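Local coordinates for tail spike protein gp49 (Pseudomonas phage LKA1, PDB 4RU4) that probably cleaves the O-specific polysaccharide of Pseudomonas as a tailspike lyase, helping to degrade the host cell envelope during virus entry, at residues 414-419 / 448-453; 443-448 / 472-477; 551-556 / 589-594. All blocks are in the same frame, centred on the assembly; numbering follows the deposited sequence.

Contact 1 of 3, residues 414-419 / 448-453; sequences TNTTQP and STVPVN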
# COMPACT_ATOMS: atom_id res chain seq x y z
N THR B 414 -24.57 21.08 12.37
CA THR B 414 -24.28 22.43 11.90
C THR B 414 -22.77 22.72 11.86
O THR B 414 -22.33 23.70 11.25
CB THR B 414 -24.99 23.51 12.76
OG1 THR B 414 -24.52 23.44 14.11
CG2 THR B 414 -26.50 23.30 12.74
N ASN B 415 -21.98 21.86 12.50
CA ASN B 415 -20.51 22.01 12.46
C ASN B 415 -19.86 21.32 11.24
O ASN B 415 -18.67 21.47 10.98
CB ASN B 415 -19.89 21.52 13.77
CG ASN B 415 -20.18 22.44 14.94
OD1 ASN B 415 -20.03 23.66 14.82
ND2 ASN B 415 -20.61 21.87 16.08
N THR B 416 -20.66 20.55 10.50
CA THR B 416 -20.20 19.95 9.23
C THR B 416 -20.44 20.97 8.14
O THR B 416 -21.57 21.12 7.66
CB THR B 416 -21.02 18.69 8.90
OG1 THR B 416 -20.95 17.77 10.01
CG2 THR B 416 -20.49 18.00 7.63
N THR B 417 -19.39 21.70 7.76
CA THR B 417 -19.60 22.89 6.95
C THR B 417 -19.16 22.73 5.50
O THR B 417 -19.35 23.65 4.71
CB THR B 417 -18.87 24.11 7.56
OG1 THR B 417 -17.47 23.80 7.61
CG2 THR B 417 -19.35 24.36 8.98
N GLN B 418 -18.57 21.59 5.15
CA GLN B 418 -18.10 21.35 3.80
C GLN B 418 -18.73 20.06 3.23
O GLN B 418 -19.04 19.14 3.99
CB GLN B 418 -16.57 21.28 3.78
CG GLN B 418 -15.89 22.58 4.27
CD GLN B 418 -14.36 22.44 4.39
OE1 GLN B 418 -13.73 21.64 3.69
NE2 GLN B 418 -13.75 23.22 5.29
N PRO B 419 -18.93 20.00 1.91
CA PRO B 419 -19.50 18.79 1.31
C PRO B 419 -18.71 17.55 1.74
O PRO B 419 -17.47 17.64 1.83
CB PRO B 419 -19.33 19.04 -0.19
CG PRO B 419 -19.39 20.53 -0.33
CD PRO B 419 -18.67 21.05 0.91
N SER B 448 -26.66 19.08 9.62
CA SER B 448 -25.89 19.55 8.47
C SER B 448 -26.80 19.88 7.30
O SER B 448 -27.90 19.33 7.19
CB SER B 448 -24.86 18.50 8.05
OG SER B 448 -25.50 17.26 7.69
N THR B 449 -26.34 20.77 6.42
CA THR B 449 -27.09 21.11 5.23
C THR B 449 -26.28 20.90 3.95
O THR B 449 -26.75 21.20 2.85
CB THR B 449 -27.60 22.55 5.28
OG1 THR B 449 -26.48 23.44 5.45
CG2 THR B 449 -28.60 22.70 6.44
N VAL B 450 -25.09 20.32 4.08
CA VAL B 450 -24.21 20.12 2.93
C VAL B 450 -24.49 18.84 2.12
O VAL B 450 -25.13 17.91 2.61
CB VAL B 450 -22.73 20.10 3.39
CG1 VAL B 450 -22.33 21.44 4.04
CG2 VAL B 450 -22.48 18.92 4.33
N PRO B 451 -24.02 18.78 0.86
CA PRO B 451 -24.10 17.51 0.14
C PRO B 451 -23.36 16.40 0.90
O PRO B 451 -22.27 16.65 1.41
CB PRO B 451 -23.38 17.80 -1.18
CG PRO B 451 -23.60 19.31 -1.40
CD PRO B 451 -23.40 19.84 0.03
N VAL B 452 -23.99 15.24 1.01
CA VAL B 452 -23.37 14.04 1.55
C VAL B 452 -23.45 12.95 0.47
O VAL B 452 -24.52 12.38 0.20
CB VAL B 452 -24.11 13.57 2.82
CG1 VAL B 452 -23.57 12.22 3.33
CG2 VAL B 452 -23.97 14.65 3.90
N ASN B 453 -22.30 12.67 -0.13
CA ASN B 453 -22.19 11.75 -1.26
C ASN B 453 -21.60 10.41 -0.84
O ASN B 453 -20.68 10.36 -0.01
CB ASN B 453 -21.28 12.39 -2.32
CG ASN B 453 -21.76 13.76 -2.73
OD1 ASN B 453 -22.94 13.94 -3.06
ND2 ASN B 453 -20.88 14.76 -2.68
O HOH W 1 -23.97 22.31 7.36

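Contact 2 of 3, residues 443-448 / 472-477; sequences ARLEGS and LDITSG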
# COMPACT_ATOMS: atom_id res chain seq x y z
N ALA B 443 -25.66 6.52 7.31
CA ALA B 443 -25.38 7.94 7.48
C ALA B 443 -26.69 8.59 7.88
O ALA B 443 -27.74 8.32 7.27
CB ALA B 443 -24.84 8.55 6.17
N ARG B 444 -26.65 9.43 8.90
CA ARG B 444 -27.85 10.08 9.42
C ARG B 444 -27.52 11.55 9.69
O ARG B 444 -26.57 11.87 10.42
CB ARG B 444 -28.34 9.40 10.71
CG ARG B 444 -29.62 10.04 11.31
CD ARG B 444 -30.09 9.31 12.58
NE ARG B 444 -29.04 9.42 13.57
CZ ARG B 444 -28.89 10.43 14.42
NH1 ARG B 444 -29.79 11.41 14.45
NH2 ARG B 444 -27.87 10.43 15.26
N LEU B 445 -28.30 12.44 9.08
CA LEU B 445 -28.13 13.88 9.25
C LEU B 445 -28.69 14.32 10.59
O LEU B 445 -29.85 13.99 10.94
CB LEU B 445 -28.88 14.64 8.13
CG LEU B 445 -28.19 14.98 6.80
CD1 LEU B 445 -27.03 14.01 6.43
CD2 LEU B 445 -29.17 15.25 5.67
N GLU B 446 -27.90 15.10 11.32
CA GLU B 446 -28.38 15.73 12.55
C GLU B 446 -28.03 17.21 12.53
O GLU B 446 -27.45 17.75 13.48
CB GLU B 446 -27.84 15.03 13.80
CG GLU B 446 -28.80 15.26 15.00
CD GLU B 446 -28.39 14.53 16.27
OE1 GLU B 446 -28.50 15.15 17.35
OE2 GLU B 446 -27.97 13.35 16.18
N GLY B 447 -28.37 17.87 11.43
CA GLY B 447 -28.30 19.31 11.40
C GLY B 447 -27.52 19.88 10.24
O GLY B 447 -27.65 21.06 9.95
N SER B 448 -26.66 19.08 9.62
CA SER B 448 -25.89 19.55 8.47
C SER B 448 -26.80 19.88 7.30
O SER B 448 -27.90 19.33 7.19
CB SER B 448 -24.86 18.50 8.05
OG SER B 448 -25.50 17.26 7.69
N LEU B 472 -29.79 5.59 4.80
CA LEU B 472 -29.50 7.03 4.73
C LEU B 472 -30.68 7.82 5.30
O LEU B 472 -31.75 7.88 4.69
CB LEU B 472 -29.22 7.47 3.27
CG LEU B 472 -28.13 6.62 2.57
CD1 LEU B 472 -28.02 6.96 1.09
CD2 LEU B 472 -26.76 6.76 3.26
N ASP B 473 -30.47 8.43 6.46
CA ASP B 473 -31.56 8.98 7.26
C ASP B 473 -31.36 10.46 7.51
O ASP B 473 -30.24 10.98 7.42
CB ASP B 473 -31.57 8.34 8.65
CG ASP B 473 -31.98 6.91 8.60
OD1 ASP B 473 -32.97 6.62 7.89
OD2 ASP B 473 -31.32 6.08 9.24
N ILE B 474 -32.46 11.12 7.85
CA ILE B 474 -32.41 12.51 8.24
C ILE B 474 -33.22 12.75 9.51
O ILE B 474 -34.44 12.60 9.52
CB ILE B 474 -32.95 13.41 7.12
CG1 ILE B 474 -32.16 13.14 5.82
CG2 ILE B 474 -32.88 14.89 7.58
CD1 ILE B 474 -32.60 13.95 4.63
N THR B 475 -32.53 13.10 10.58
CA THR B 475 -33.20 13.51 11.81
C THR B 475 -33.43 15.03 11.77
O THR B 475 -34.52 15.50 12.06
CB THR B 475 -32.37 13.11 13.04
OG1 THR B 475 -32.33 11.68 13.12
CG2 THR B 475 -32.96 13.67 14.34
N SER B 476 -32.41 15.79 11.39
CA SER B 476 -32.57 17.22 11.16
C SER B 476 -31.56 17.66 10.11
O SER B 476 -30.60 16.94 9.83
CB SER B 476 -32.40 18.03 12.46
OG SER B 476 -31.07 17.92 12.95
N GLY B 477 -31.77 18.84 9.52
CA GLY B 477 -30.92 19.31 8.45
C GLY B 477 -31.44 18.78 7.12
O GLY B 477 -32.58 18.33 7.04

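Contact 3 of 3, residues 551-556 / 589-594; sequences TDRSYA and VTNQLN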
# COMPACT_ATOMS: atom_id res chain seq x y z
N THR B 551 -37.08 -12.78 -27.10
CA THR B 551 -36.16 -13.57 -27.91
C THR B 551 -36.60 -15.04 -28.15
O THR B 551 -37.54 -15.57 -27.52
CB THR B 551 -34.73 -13.60 -27.32
OG1 THR B 551 -34.71 -14.42 -26.15
CG2 THR B 551 -34.22 -12.18 -27.00
N ASP B 552 -35.93 -15.67 -29.11
CA ASP B 552 -36.05 -17.10 -29.36
C ASP B 552 -37.42 -17.59 -29.83
O ASP B 552 -37.79 -18.77 -29.67
CB ASP B 552 -35.50 -17.89 -28.16
CG ASP B 552 -34.01 -17.63 -27.98
OD1 ASP B 552 -33.23 -18.21 -28.76
OD2 ASP B 552 -33.63 -16.81 -27.11
N ARG B 553 -38.13 -16.68 -30.47
CA ARG B 553 -39.36 -17.00 -31.18
C ARG B 553 -39.61 -15.79 -32.08
O ARG B 553 -39.24 -14.66 -31.72
CB ARG B 553 -40.53 -17.17 -30.19
CG ARG B 553 -41.87 -17.55 -30.87
CD ARG B 553 -41.80 -18.95 -31.47
NE ARG B 553 -41.56 -19.94 -30.42
CZ ARG B 553 -41.46 -21.25 -30.61
NH1 ARG B 553 -41.60 -21.77 -31.82
NH2 ARG B 553 -41.24 -22.04 -29.57
N SER B 554 -40.20 -16.00 -33.25
CA SER B 554 -40.56 -14.86 -34.07
C SER B 554 -42.08 -14.67 -34.02
O SER B 554 -42.58 -14.14 -33.04
CB SER B 554 -40.03 -15.02 -35.50
OG SER B 554 -38.61 -15.04 -35.49
N TYR B 555 -42.81 -15.07 -35.06
CA TYR B 555 -44.27 -15.04 -34.96
C TYR B 555 -44.76 -16.14 -34.01
O TYR B 555 -44.31 -17.28 -34.11
CB TYR B 555 -44.95 -15.10 -36.35
CG TYR B 555 -44.70 -13.82 -37.13
CD1 TYR B 555 -45.40 -12.65 -36.83
CD2 TYR B 555 -43.75 -13.77 -38.15
CE1 TYR B 555 -45.16 -11.48 -37.52
CE2 TYR B 555 -43.50 -12.61 -38.84
CZ TYR B 555 -44.19 -11.47 -38.52
OH TYR B 555 -43.92 -10.31 -39.21
N ALA B 556 -45.62 -15.77 -33.06
CA ALA B 556 -46.37 -16.76 -32.31
C ALA B 556 -47.68 -17.04 -33.06
O ALA B 556 -48.76 -16.59 -32.65
CB ALA B 556 -46.62 -16.28 -30.89
N VAL B 589 -47.07 -21.07 -28.13
CA VAL B 589 -45.64 -21.37 -28.26
C VAL B 589 -44.80 -20.60 -27.26
O VAL B 589 -45.24 -19.59 -26.71
CB VAL B 589 -45.08 -21.05 -29.68
CG1 VAL B 589 -45.76 -21.96 -30.75
CG2 VAL B 589 -45.29 -19.61 -30.02
N THR B 590 -43.57 -21.06 -27.03
CA THR B 590 -42.71 -20.42 -26.05
C THR B 590 -42.06 -19.16 -26.60
O THR B 590 -41.87 -19.02 -27.80
CB THR B 590 -41.61 -21.37 -25.60
OG1 THR B 590 -40.85 -21.77 -26.75
CG2 THR B 590 -42.25 -22.61 -24.96
N ASN B 591 -41.75 -18.24 -25.70
CA ASN B 591 -41.03 -17.01 -25.99
C ASN B 591 -40.16 -16.75 -24.77
O ASN B 591 -40.55 -17.09 -23.65
CB ASN B 591 -41.99 -15.83 -26.13
CG ASN B 591 -43.11 -16.10 -27.14
OD1 ASN B 591 -43.08 -15.59 -28.26
ND2 ASN B 591 -44.10 -16.89 -26.72
N GLN B 592 -38.99 -16.14 -24.97
CA GLN B 592 -38.15 -15.76 -23.84
C GLN B 592 -38.24 -14.24 -23.63
O GLN B 592 -37.83 -13.48 -24.51
CB GLN B 592 -36.68 -16.16 -24.09
CG GLN B 592 -36.44 -17.65 -24.24
CD GLN B 592 -36.73 -18.43 -22.95
OE1 GLN B 592 -36.75 -17.87 -21.87
NE2 GLN B 592 -36.96 -19.71 -23.08
N LEU B 593 -38.77 -13.82 -22.49
CA LEU B 593 -38.78 -12.41 -22.12
C LEU B 593 -37.47 -12.08 -21.37
O LEU B 593 -37.26 -12.54 -20.25
CB LEU B 593 -40.03 -12.06 -21.29
CG LEU B 593 -41.36 -12.32 -22.03
CD1 LEU B 593 -42.55 -11.69 -21.27
CD2 LEU B 593 -41.28 -11.80 -23.47
N ASN B 594 -36.59 -11.35 -22.04
CA ASN B 594 -35.29 -10.95 -21.50
C ASN B 594 -35.46 -9.61 -20.80
O ASN B 594 -35.73 -8.59 -21.45
CB ASN B 594 -34.27 -10.76 -22.63
CG ASN B 594 -33.85 -12.06 -23.31
OD1 ASN B 594 -32.66 -12.32 -23.44
ND2 ASN B 594 -34.83 -12.88 -23.75
O HOH W 2 -38.69 -19.79 -26.89

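Contact 1 of 3, residues 414-419 / 448-453
Thr414 meets Ser448 and Pro419 meets Pro451 at the two places where the backbones of 414-419 and 448-453 draw nearest, with CA atoms 4.8 Å apart between Thr414 and Ser448 and 4.9 Å between Pro419 and Pro451. The two segments thus run in the same general sense, 414-419 as an irregular loop, 448-453 as a loop that enters strand 452-463 at Val452, and instead of a ladder of direct backbone hydrogen bonds a single water joins them: it donates to Thr416 O at 2.7 Å and accepts from Thr449 N at 3.0 Å.

Val450 fills the interval between the two close points. Its CG1 rests on the backbone, 3.7 Å from Thr416 O, while CG2 approaches Gln418 O at 3.5 Å and also meets the methyl of Thr416. The side chains of Thr416 and Val450 cross at about a right angle. In Thr416, OG1 lies beside the backbone N and anti to the carbonyl carbon (chi1 -56°); this hydroxyl is hydrogen-bonded to Ile377 O and Thr413 N, while CG2 is left to meet the valine and CB packs against CB of Ser448. At the far end the proline rings lie side by side, pointing the same way, with Pro419 CG 4.1 Å from Pro451 CD, and the CA-H of Pro419 is directed at Pro451 O (CA to O 3.5 Å).

The contact exemplifies how neighbouring turns of a pectin lyase-like beta-helix meet at a corner. Pro419 is backbone-bonded to Gly380, where strand 380-385 starts, and Pro451 to Cys420 at the start of strand 420-425; strand 452-463 then continues this parallel stack.

Contact 2 of 3, residues 443-448 / 472-477
Arg444 reaches across to Thr475 with the end of its side chain, and the two cross at an angle. CG of Arg444 stands anti to the backbone N (chi1 180°) and the chain bends at chi3, after which NH1 donates to Thr475 OG1 at 2.9 Å, nearly straight at 162° and with the hydroxyl in the guanidinium plane. NH1 and NH2 also converge end-on upon a single oxygen, OE2 of Glu446, in a salt bridge (NH2 to OE2 3.1 Å), while NE is bonded to Gly407 O. These partners probably fix the rotation of the guanidinium. The side chain of Asp473 meets that of Arg444 through carbon atoms, CB to CG at 3.7 Å; its carboxylate is engaged by Gln471 and Arg442.

Strands 439-446 and 468-474 are parallel neighbours in one sheet of the pectin lyase-like beta-helix; the axes of the short segments 443-446 and 472-474 approach to 4.5 Å at 13°. A beta bulge shifts their register after Leu445, whose O accepts from both Thr475 N (2.8 Å) and Ser476 N (3.2 Å).

On the sheet face away from Arg444, Leu445 and Ile474 lie side by side and point the same way, with CD2 of Leu445 3.7 Å from CG1 of Ile474. Ala443 CB touches Leu472 CD2 on this same face.

Contact 3 of 3, residues 551-556 / 589-594
Thr551 and Gln592 form an antiparallel hydrogen-bonded pair, with Thr551 N donating to Gln592 O at 2.8 Å and Gln592 N returning a bond to Thr551 O at 3.0 Å. Among side-chain bonds, OG1 of Thr551 is a relay: it accepts from Asn594 ND2 at 2.9 Å, a rather bent bond (134°), and donates to Asp552 OD2. That carboxylate also faces Arg518 in a salt bridge, and Thr568 of the second subunit; Asn594 OD1 accepts from Val546 N of the same neighbouring chain.

The pairing belongs to the C-terminal Ig-like domain, where strand 590-600 lies between strands 545-551 and 510-522, antiparallel to each. Asp552 has left-handed backbone angles (66/26°), and the regular ladder stops at Thr551; beyond it a side chain makes the polar link.

That link is the guanidinium of Arg553, brought round by bends at chi2 and chi3. It grips Thr590 side-on, NE to the carbonyl O at 2.8 Å and NH2 to OG1 at 2.9 Å, with both acceptors in or near its plane. Water 2 bridges Asp552 O and the same Thr590 hydroxyl.

Packing closes the contact: CB of Val589 sits over the centre of one guanidinium face, 3.7 Å above the plane, the two side chains crossing at about a right angle, and in an apolar contact CG2 of Val589 meets Ala556 CB at 3.7 Å.

Overall arrangement
Contacts 1 and 2 adjoin within the pectin lyase-like beta-helix, their centres 10 Å apart. They share Ser448, their segments alternate along the chain, and they touch directly where Val452 CG2 meets Leu445 CD1 at 4.0 Å. Together they illustrate two ways of joining successive turns: water and apolar atoms at a corner, backbone bonds along a strand. Contact 3 stands apart in the Ig-like domain, its centre 52 Å from that of contact 1 and 49 Å from that of contact 2, and it alone of the three reaches another subunit. All three lie away from the calcium site of Gly368 and Asp394, although in contact 3 a bound sodium ion is about 3 Å from the Arg553 side chain and a calcium ion about 10 Å from that of Asn594.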